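Side-chain contacts in DNA protection during starvation protein (Agrobacterium tumefaciens, PDB 1O9R), which oxidises and stores iron as a ferric mineral inside a hollow twelve-subunit shell, protecting DNA from oxidative damage without binding it: residues Asp56-Gln61 and Leu151-Ala156; Ala95-Ile100 and Leu107-Glu112. All blocks are in the same frame, centred on the assembly; numbering follows the deposited sequence.

Contact 1 (Asp56-Gln61 and Leu151-Ala156)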
ATOM      1  N   ASP A  56     -14.963   4.168 -17.428  1.00 14.86           N
ATOM      2  CA  ASP A  56     -15.112   3.558 -16.096  1.00 14.25           C
ATOM      3  C   ASP A  56     -14.744   4.531 -14.986  1.00 14.30           C
ATOM      4  O   ASP A  56     -15.367   4.521 -13.912  1.00 14.97           O
ATOM      5  CB  ASP A  56     -14.167   2.341 -16.092  1.00 16.58           C
ATOM      6  CG  ASP A  56     -14.815   1.066 -16.533  1.00 19.68           C
ATOM      7  OD1 ASP A  56     -14.024   0.064 -16.638  1.00 19.90           O
ATOM      8  OD2 ASP A  56     -16.025   1.056 -16.779  1.00 18.70           O
ATOM      9  N   THR A  57     -13.752   5.416 -15.230  1.00 13.04           N
ATOM     10  CA  THR A  57     -13.436   6.428 -14.211  1.00 13.65           C
ATOM     11  C   THR A  57     -14.652   7.350 -14.036  1.00 14.21           C
ATOM     12  O   THR A  57     -15.001   7.716 -12.895  1.00 14.85           O
ATOM     13  CB  THR A  57     -12.227   7.276 -14.628  1.00 16.86           C
ATOM     14  OG1 THR A  57     -11.104   6.364 -14.759  1.00 19.83           O
ATOM     15  CG2 THR A  57     -11.960   8.378 -13.617  1.00 23.29           C
ATOM     16  N   PHE A  58     -15.348   7.722 -15.120  1.00 12.96           N
ATOM     17  CA  PHE A  58     -16.511   8.591 -14.980  1.00 12.96           C
ATOM     18  C   PHE A  58     -17.597   7.860 -14.234  1.00 12.62           C
ATOM     19  O   PHE A  58     -18.299   8.482 -13.399  1.00 13.83           O
ATOM     20  CB  PHE A  58     -17.045   8.928 -16.381  1.00 13.70           C
ATOM     21  CG  PHE A  58     -16.180   9.871 -17.171  1.00 13.49           C
ATOM     22  CD1 PHE A  58     -16.665  10.167 -18.451  1.00 15.16           C
ATOM     23  CD2 PHE A  58     -15.023  10.460 -16.668  1.00 14.45           C
ATOM     24  CE1 PHE A  58     -15.900  11.021 -19.245  1.00 14.93           C
ATOM     25  CE2 PHE A  58     -14.328  11.337 -17.489  1.00 16.55           C
ATOM     26  CZ  PHE A  58     -14.772  11.600 -18.754  1.00 16.56           C
ATOM     27  N   ARG A  59     -17.792   6.556 -14.442  1.00 12.83           N
ATOM     28  CA  ARG A  59     -18.820   5.817 -13.742  1.00 11.76           C
ATOM     29  C   ARG A  59     -18.578   5.833 -12.230  1.00 12.78           C
ATOM     30  O   ARG A  59     -19.501   6.099 -11.456  1.00 13.45           O
ATOM     31  CB  ARG A  59     -19.020   4.414 -14.300  1.00 12.87           C
ATOM     32  CG  ARG A  59     -19.958   3.567 -13.432  1.00 14.37           C
ATOM     33  CD  ARG A  59     -21.417   4.130 -13.389  1.00 13.22           C
ATOM     34  NE  ARG A  59     -22.159   3.197 -12.551  1.00 12.56           N
ATOM     35  CZ  ARG A  59     -22.883   2.146 -12.979  1.00 13.79           C
ATOM     36  NH1 ARG A  59     -23.330   1.233 -12.069  1.00 16.44           N
ATOM     37  NH2 ARG A  59     -23.193   1.998 -14.252  1.00 14.46           N
ATOM     38  N   THR A  60     -17.317   5.646 -11.842  1.00 13.87           N
ATOM     39  CA  THR A  60     -16.982   5.671 -10.387  1.00 14.61           C
ATOM     40  C   THR A  60     -17.333   7.052  -9.847  1.00 15.07           C
ATOM     41  O   THR A  60     -17.901   7.152  -8.746  1.00 14.78           O
ATOM     42  CB  THR A  60     -15.445   5.455 -10.240  1.00 15.97           C
ATOM     43  OG1 THR A  60     -15.264   4.074 -10.646  1.00 16.80           O
ATOM     44  CG2 THR A  60     -15.108   5.574  -8.741  1.00 17.36           C
ATOM     45  N   GLN A  61     -17.016   8.137 -10.568  1.00 14.05           N
ATOM     46  CA  GLN A  61     -17.356   9.451 -10.010  1.00 13.15           C
ATOM     47  C   GLN A  61     -18.838   9.708  -9.907  1.00 13.46           C
ATOM     48  O   GLN A  61     -19.325  10.291  -8.947  1.00 14.05           O
ATOM     49  CB  GLN A  61     -16.722  10.537 -10.912  1.00 16.44           C
ATOM     50  CG  GLN A  61     -15.211  10.476 -10.903  1.00 19.82           C
ATOM     51  CD  GLN A  61     -14.571  11.418 -11.903  1.00 23.82           C
ATOM     52  OE1 GLN A  61     -15.196  12.200 -12.611  1.00 22.66           O
ATOM     53  NE2 GLN A  61     -13.242  11.319 -11.995  1.00 27.51           N
ATOM     54  N   LEU A 151     -17.139  16.503 -18.970  1.00 13.12           N
ATOM     55  CA  LEU A 151     -17.697  17.007 -20.226  1.00 13.46           C
ATOM     56  C   LEU A 151     -16.595  17.519 -21.122  1.00 13.47           C
ATOM     57  O   LEU A 151     -16.597  17.220 -22.338  1.00 13.88           O
ATOM     58  CB  LEU A 151     -18.712  18.135 -19.850  1.00 14.25           C
ATOM     59  CG  LEU A 151     -19.303  18.848 -21.113  1.00 14.65           C
ATOM     60  CD1 LEU A 151     -20.125  17.898 -21.970  1.00 14.22           C
ATOM     61  CD2 LEU A 151     -20.102  20.059 -20.643  1.00 16.05           C
ATOM     62  N   TRP A 152     -15.641  18.260 -20.559  1.00 14.19           N
ATOM     63  CA  TRP A 152     -14.504  18.740 -21.358  1.00 14.68           C
ATOM     64  C   TRP A 152     -13.710  17.540 -21.861  1.00 14.07           C
ATOM     65  O   TRP A 152     -13.378  17.529 -23.058  1.00 14.11           O
ATOM     66  CB  TRP A 152     -13.627  19.648 -20.495  1.00 14.51           C
ATOM     67  CG  TRP A 152     -12.209  19.771 -20.937  1.00 14.71           C
ATOM     68  CD1 TRP A 152     -11.780  20.059 -22.229  1.00 16.15           C
ATOM     69  CD2 TRP A 152     -11.040  19.590 -20.184  1.00 13.97           C
ATOM     70  NE1 TRP A 152     -10.392  20.057 -22.293  1.00 16.24           N
ATOM     71  CE2 TRP A 152      -9.919  19.796 -21.037  1.00 15.04           C
ATOM     72  CE3 TRP A 152     -10.814  19.299 -18.824  1.00 15.30           C
ATOM     73  CZ2 TRP A 152      -8.607  19.678 -20.599  1.00 16.39           C
ATOM     74  CZ3 TRP A 152      -9.496  19.214 -18.402  1.00 17.35           C
ATOM     75  CH2 TRP A 152      -8.397  19.394 -19.286  1.00 16.25           C
ATOM     76  N   PHE A 153     -13.442  16.544 -21.057  1.00 13.12           N
ATOM     77  CA  PHE A 153     -12.695  15.377 -21.597  1.00 13.17           C
ATOM     78  C   PHE A 153     -13.423  14.750 -22.775  1.00 13.18           C
ATOM     79  O   PHE A 153     -12.745  14.395 -23.780  1.00 15.57           O
ATOM     80  CB  PHE A 153     -12.536  14.332 -20.478  1.00 13.27           C
ATOM     81  CG  PHE A 153     -11.367  14.546 -19.556  1.00 14.94           C
ATOM     82  CD1 PHE A 153     -11.090  13.555 -18.612  1.00 18.01           C
ATOM     83  CD2 PHE A 153     -10.575  15.663 -19.504  1.00 15.82           C
ATOM     84  CE1 PHE A 153      -9.984  13.608 -17.764  1.00 21.19           C
ATOM     85  CE2 PHE A 153      -9.479  15.780 -18.675  1.00 17.20           C
ATOM     86  CZ  PHE A 153      -9.185  14.762 -17.790  1.00 18.47           C
ATOM     87  N   LEU A 154     -14.736  14.619 -22.726  1.00 13.37           N
ATOM     88  CA  LEU A 154     -15.481  14.090 -23.874  1.00 15.07           C
ATOM     89  C   LEU A 154     -15.394  14.999 -25.097  1.00 15.29           C
ATOM     90  O   LEU A 154     -15.042  14.575 -26.207  1.00 14.40           O
ATOM     91  CB  LEU A 154     -16.954  13.866 -23.509  1.00 13.13           C
ATOM     92  CG  LEU A 154     -17.185  12.773 -22.442  1.00 14.23           C
ATOM     93  CD1 LEU A 154     -18.608  12.859 -21.918  1.00 17.21           C
ATOM     94  CD2 LEU A 154     -16.916  11.382 -23.081  1.00 17.48           C
ATOM     95  N   GLU A 155     -15.671  16.289 -24.854  1.00 14.82           N
ATOM     96  CA  GLU A 155     -15.703  17.232 -25.991  1.00 14.43           C
ATOM     97  C   GLU A 155     -14.319  17.415 -26.589  1.00 14.23           C
ATOM     98  O   GLU A 155     -14.216  17.612 -27.861  1.00 15.31           O
ATOM     99  CB  GLU A 155     -16.232  18.592 -25.484  1.00 14.75           C
ATOM    100  CG  GLU A 155     -17.718  18.533 -25.208  1.00 17.31           C
ATOM    101  CD  GLU A 155     -18.288  19.854 -24.698  1.00 16.52           C
ATOM    102  OE1 GLU A 155     -19.483  20.078 -25.041  1.00 16.29           O
ATOM    103  OE2 GLU A 155     -17.598  20.633 -24.020  1.00 17.64           O
ATOM    104  N   ALA A 156     -13.252  17.306 -25.818  1.00 14.09           N
ATOM    105  CA  ALA A 156     -11.927  17.463 -26.348  1.00 14.72           C
ATOM    106  C   ALA A 156     -11.524  16.348 -27.332  1.00 17.32           C
ATOM    107  O   ALA A 156     -10.619  16.589 -28.133  1.00 17.34           O
ATOM    108  CB  ALA A 156     -10.853  17.570 -25.273  1.00 13.60           C
TER

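Contact 2 (Ala95-Ile100 and Leu107-Glu112)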
ATOM      1  N   ALA A  95     -33.622   8.443 -23.876  1.00 16.34           N
ATOM      2  CA  ALA A  95     -33.104   7.081 -23.977  1.00 15.42           C
ATOM      3  C   ALA A  95     -31.871   7.000 -24.856  1.00 16.49           C
ATOM      4  O   ALA A  95     -31.711   7.547 -25.958  1.00 16.42           O
ATOM      5  CB  ALA A  95     -34.209   6.198 -24.615  1.00 18.35           C
ATOM      6  N   TYR A  96     -30.878   6.241 -24.302  1.00 15.47           N
ATOM      7  CA  TYR A  96     -29.616   6.107 -25.023  1.00 15.84           C
ATOM      8  C   TYR A  96     -29.779   5.095 -26.146  1.00 14.77           C
ATOM      9  O   TYR A  96     -30.341   4.005 -25.976  1.00 16.50           O
ATOM     10  CB  TYR A  96     -28.530   5.600 -23.997  1.00 15.96           C
ATOM     11  CG  TYR A  96     -27.136   5.773 -24.539  1.00 14.54           C
ATOM     12  CD1 TYR A  96     -26.456   7.004 -24.441  1.00 15.85           C
ATOM     13  CD2 TYR A  96     -26.489   4.725 -25.187  1.00 14.66           C
ATOM     14  CE1 TYR A  96     -25.191   7.202 -24.940  1.00 16.43           C
ATOM     15  CE2 TYR A  96     -25.209   4.933 -25.709  1.00 15.37           C
ATOM     16  CZ  TYR A  96     -24.556   6.141 -25.588  1.00 14.66           C
ATOM     17  OH  TYR A  96     -23.301   6.374 -26.085  1.00 15.91           O
ATOM     18  N   PRO A  97     -29.227   5.412 -27.318  1.00 16.63           N
ATOM     19  CA  PRO A  97     -29.386   4.473 -28.457  1.00 16.03           C
ATOM     20  C   PRO A  97     -28.632   3.173 -28.280  1.00 17.56           C
ATOM     21  O   PRO A  97     -27.435   3.225 -27.953  1.00 18.14           O
ATOM     22  CB  PRO A  97     -28.928   5.288 -29.639  1.00 16.20           C
ATOM     23  CG  PRO A  97     -27.953   6.300 -29.089  1.00 19.00           C
ATOM     24  CD  PRO A  97     -28.532   6.636 -27.709  1.00 17.03           C
ATOM     25  N   THR A  98     -29.285   2.057 -28.518  1.00 18.50           N
ATOM     26  CA  THR A  98     -28.590   0.757 -28.337  1.00 18.26           C
ATOM     27  C   THR A  98     -28.018   0.241 -29.632  1.00 19.36           C
ATOM     28  O   THR A  98     -27.482  -0.880 -29.647  1.00 20.74           O
ATOM     29  CB  THR A  98     -29.553  -0.263 -27.712  1.00 20.89           C
ATOM     30  OG1 THR A  98     -30.736  -0.412 -28.508  1.00 22.09           O
ATOM     31  CG2 THR A  98     -29.985   0.209 -26.340  1.00 20.20           C
ATOM     32  N   ASP A  99     -28.169   0.972 -30.713  1.00 19.75           N
ATOM     33  CA  ASP A  99     -27.716   0.530 -32.010  1.00 19.49           C
ATOM     34  C   ASP A  99     -26.605   1.378 -32.587  1.00 20.65           C
ATOM     35  O   ASP A  99     -26.316   1.397 -33.775  1.00 21.32           O
ATOM     36  CB  ASP A  99     -28.902   0.480 -32.998  1.00 22.49           C
ATOM     37  CG  ASP A  99     -29.470   1.854 -33.224  1.00 27.45           C
ATOM     38  OD1 ASP A  99     -30.283   1.971 -34.188  1.00 30.22           O
ATOM     39  OD2 ASP A  99     -29.161   2.810 -32.482  1.00 24.80           O
ATOM     40  N   ILE A 100     -25.819   2.044 -31.711  1.00 17.56           N
ATOM     41  CA  ILE A 100     -24.643   2.789 -32.181  1.00 16.81           C
ATOM     42  C   ILE A 100     -23.360   2.093 -31.666  1.00 16.80           C
ATOM     43  O   ILE A 100     -23.443   1.390 -30.643  1.00 17.16           O
ATOM     44  CB  ILE A 100     -24.653   4.232 -31.716  1.00 18.64           C
ATOM     45  CG1 ILE A 100     -24.864   4.312 -30.195  1.00 18.11           C
ATOM     46  CG2 ILE A 100     -25.772   4.982 -32.492  1.00 18.82           C
ATOM     47  CD1 ILE A 100     -24.473   5.739 -29.703  1.00 17.92           C
ATOM     48  N   LEU A 107     -19.456   9.166 -28.442  1.00 14.75           N
ATOM     49  CA  LEU A 107     -19.035  10.447 -27.873  1.00 15.37           C
ATOM     50  C   LEU A 107     -20.109  11.522 -28.055  1.00 14.66           C
ATOM     51  O   LEU A 107     -20.361  12.249 -27.102  1.00 15.24           O
ATOM     52  CB  LEU A 107     -17.736  10.920 -28.528  1.00 14.79           C
ATOM     53  CG  LEU A 107     -16.487  10.077 -28.154  1.00 14.67           C
ATOM     54  CD1 LEU A 107     -15.300  10.428 -29.037  1.00 15.34           C
ATOM     55  CD2 LEU A 107     -16.160  10.335 -26.672  1.00 17.93           C
ATOM     56  N   ASP A 108     -20.749  11.587 -29.254  1.00 14.86           N
ATOM     57  CA  ASP A 108     -21.771  12.663 -29.355  1.00 15.37           C
ATOM     58  C   ASP A 108     -22.944  12.397 -28.446  1.00 14.54           C
ATOM     59  O   ASP A 108     -23.477  13.356 -27.864  1.00 14.90           O
ATOM     60  CB  ASP A 108     -22.256  12.668 -30.843  1.00 16.93           C
ATOM     61  CG  ASP A 108     -21.273  13.313 -31.782  1.00 19.57           C
ATOM     62  OD1 ASP A 108     -21.385  12.969 -33.004  1.00 21.25           O
ATOM     63  OD2 ASP A 108     -20.428  14.145 -31.399  1.00 22.39           O
ATOM     64  N   ALA A 109     -23.383  11.155 -28.274  1.00 13.98           N
ATOM     65  CA  ALA A 109     -24.500  10.797 -27.420  1.00 16.16           C
ATOM     66  C   ALA A 109     -24.184  11.070 -25.919  1.00 15.19           C
ATOM     67  O   ALA A 109     -25.016  11.573 -25.160  1.00 15.37           O
ATOM     68  CB  ALA A 109     -24.950   9.351 -27.675  1.00 16.53           C
ATOM     69  N   LEU A 110     -22.928  10.743 -25.592  1.00 15.11           N
ATOM     70  CA  LEU A 110     -22.487  11.012 -24.215  1.00 15.04           C
ATOM     71  C   LEU A 110     -22.372  12.514 -23.965  1.00 15.03           C
ATOM     72  O   LEU A 110     -22.752  12.977 -22.887  1.00 15.39           O
ATOM     73  CB  LEU A 110     -21.105  10.345 -23.998  1.00 15.46           C
ATOM     74  CG  LEU A 110     -21.141   8.824 -23.911  1.00 14.93           C
ATOM     75  CD1 LEU A 110     -19.742   8.282 -24.117  1.00 16.89           C
ATOM     76  CD2 LEU A 110     -21.743   8.368 -22.577  1.00 18.80           C
ATOM     77  N   ILE A 111     -21.835  13.251 -24.919  1.00 13.79           N
ATOM     78  CA  ILE A 111     -21.687  14.717 -24.742  1.00 13.26           C
ATOM     79  C   ILE A 111     -23.050  15.364 -24.508  1.00 13.42           C
ATOM     80  O   ILE A 111     -23.216  16.214 -23.660  1.00 14.36           O
ATOM     81  CB  ILE A 111     -20.983  15.330 -25.941  1.00 13.66           C
ATOM     82  CG1 ILE A 111     -19.481  14.953 -25.902  1.00 15.54           C
ATOM     83  CG2 ILE A 111     -21.144  16.865 -25.995  1.00 15.53           C
ATOM     84  CD1 ILE A 111     -18.748  15.110 -27.223  1.00 17.48           C
ATOM     85  N   GLU A 112     -24.097  14.887 -25.249  1.00 14.06           N
ATOM     86  CA  GLU A 112     -25.401  15.501 -25.014  1.00 16.48           C
ATOM     87  C   GLU A 112     -25.882  15.276 -23.581  1.00 14.22           C
ATOM     88  O   GLU A 112     -26.434  16.193 -22.968  1.00 15.61           O
ATOM     89  CB  GLU A 112     -26.446  14.976 -26.016  1.00 17.45           C
ATOM     90  CG  GLU A 112     -26.235  15.453 -27.445  1.00 24.86           C
ATOM     91  CD  GLU A 112     -27.383  15.060 -28.379  1.00 27.50           C
ATOM     92  OE1 GLU A 112     -28.376  14.388 -27.970  1.00 30.21           O
ATOM     93  OE2 GLU A 112     -27.239  15.482 -29.554  1.00 32.68           O
TER

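Contact 1 (Asp56-Gln61 and Leu151-Ala156)
F58 reaches from helix 48-75 to F153 and L154 on helix 134-156, and nearly all the contact passes through the far end of its ring. Its CB already points at the other helix. With CG beside the backbone N and anti to the carbonyl carbon (chi1 -72°), the ring continues in that direction, and its outer atoms divide two neighbours between them. CE1 meets the isobutyl group of L154, with L154 CG at 3.9 Å and L154 CD2 at 4.0 Å. At the tip, F58 CZ lies 3.9 Å from F153 CB. On the remaining side, F58 CE2 is 4.1 Å from F153 CD1, where the second ring is met at an oblique angle. L154 CG and F153 CB both sit near the plane of the F58 ring, so two consecutive side chains meet adjacent corners of its edge. A long, flat residue suits this place, because even the nearest pair of CA atoms, those of F58 and L151, is 10.0 Å apart.

L154 and F58 run alongside each other, pointing opposite ways, the branched end of L154 lying against the ring edge at CE1. The F153 ring also packs on its chain neighbour, its CD2 3.7 Å above the plane of the W152 ring and offset toward the rim. Beyond the contact, F58 meets the ring of Y114 on helix 103-130, while F153 meets F48 and H52 of a second subunit. This is the apolar interior of a ferritin-like four-helix bundle, continued through F153 into the subunit interface near a bound iron(III) ion.

Contact 2 (Ala95-Ile100 and Leu107-Glu112)
The hydroxyl of Y96 is hydrogen-bonded to ND1 of H106, just before the segment 107-112, and the same OH rests against the apolar surface of A109 and L110. Its oxygen is 3.8 Å from A109 CB and 3.9 Å from L110 CG. Tyrosine suits the place because its buried ring can pack against carbon while the polar end keeps a partner. Having CG anti to the backbone N (chi1 -165°) sends the ring to the helix, although the CB itself does not point straight at it. CE1 then makes the closest approach, 3.5 Å to A109 CB, a methyl met obliquely rather than squarely over a face or at an edge. The backbone N of L110 lies near the ring plane, and the leucine side chain crosses that of Y96 at a slant.

Residues 95-100 belong to the long connection between the second and third helices of the ferritin-like bundle, which in Dps proteins carries an extra short helix, here 84-90. A95 to P97 are extended, the chain turns at T98 and D99, and the loop lies against the early part of helix 103-130. A109 turns its CB toward this loop, and so small a side chain lets the tyrosine come close to the helix. I100 CD1 adds a looser contact at 4.2 Å from A109 CB. P97 stiffens the loop and places its CD 3.6 Å above one face of the Y96 ring, offset toward the rim. On the helix 12-42 side, Y96 packs on V35, Q38 and A39, and L110 also touches V35.

How the contacts relate
The two contacts have centres 14 Å apart and meet where helix 134-156 packs on helix 103-130. L154, which takes part in contact 1, also lies against the helix of contact 2: its CB is 3.6 Å from I111 CG1, and its CD2 is 3.8 Å from L107 CD2. Both segments of contact 2 fall between those of contact 1 along the chain. Iron-binding H40 and E71, and probably D67, lie outside all four segments. The H40 side chain is about 9 Å from that of F58 and about 7 Å from that of L110. Di-nuclear ferroxidase centres occupy interfaces between twofold-related subunits; F153 also borders a second subunit, its side chain about 6 Å from a bound iron(III) ion.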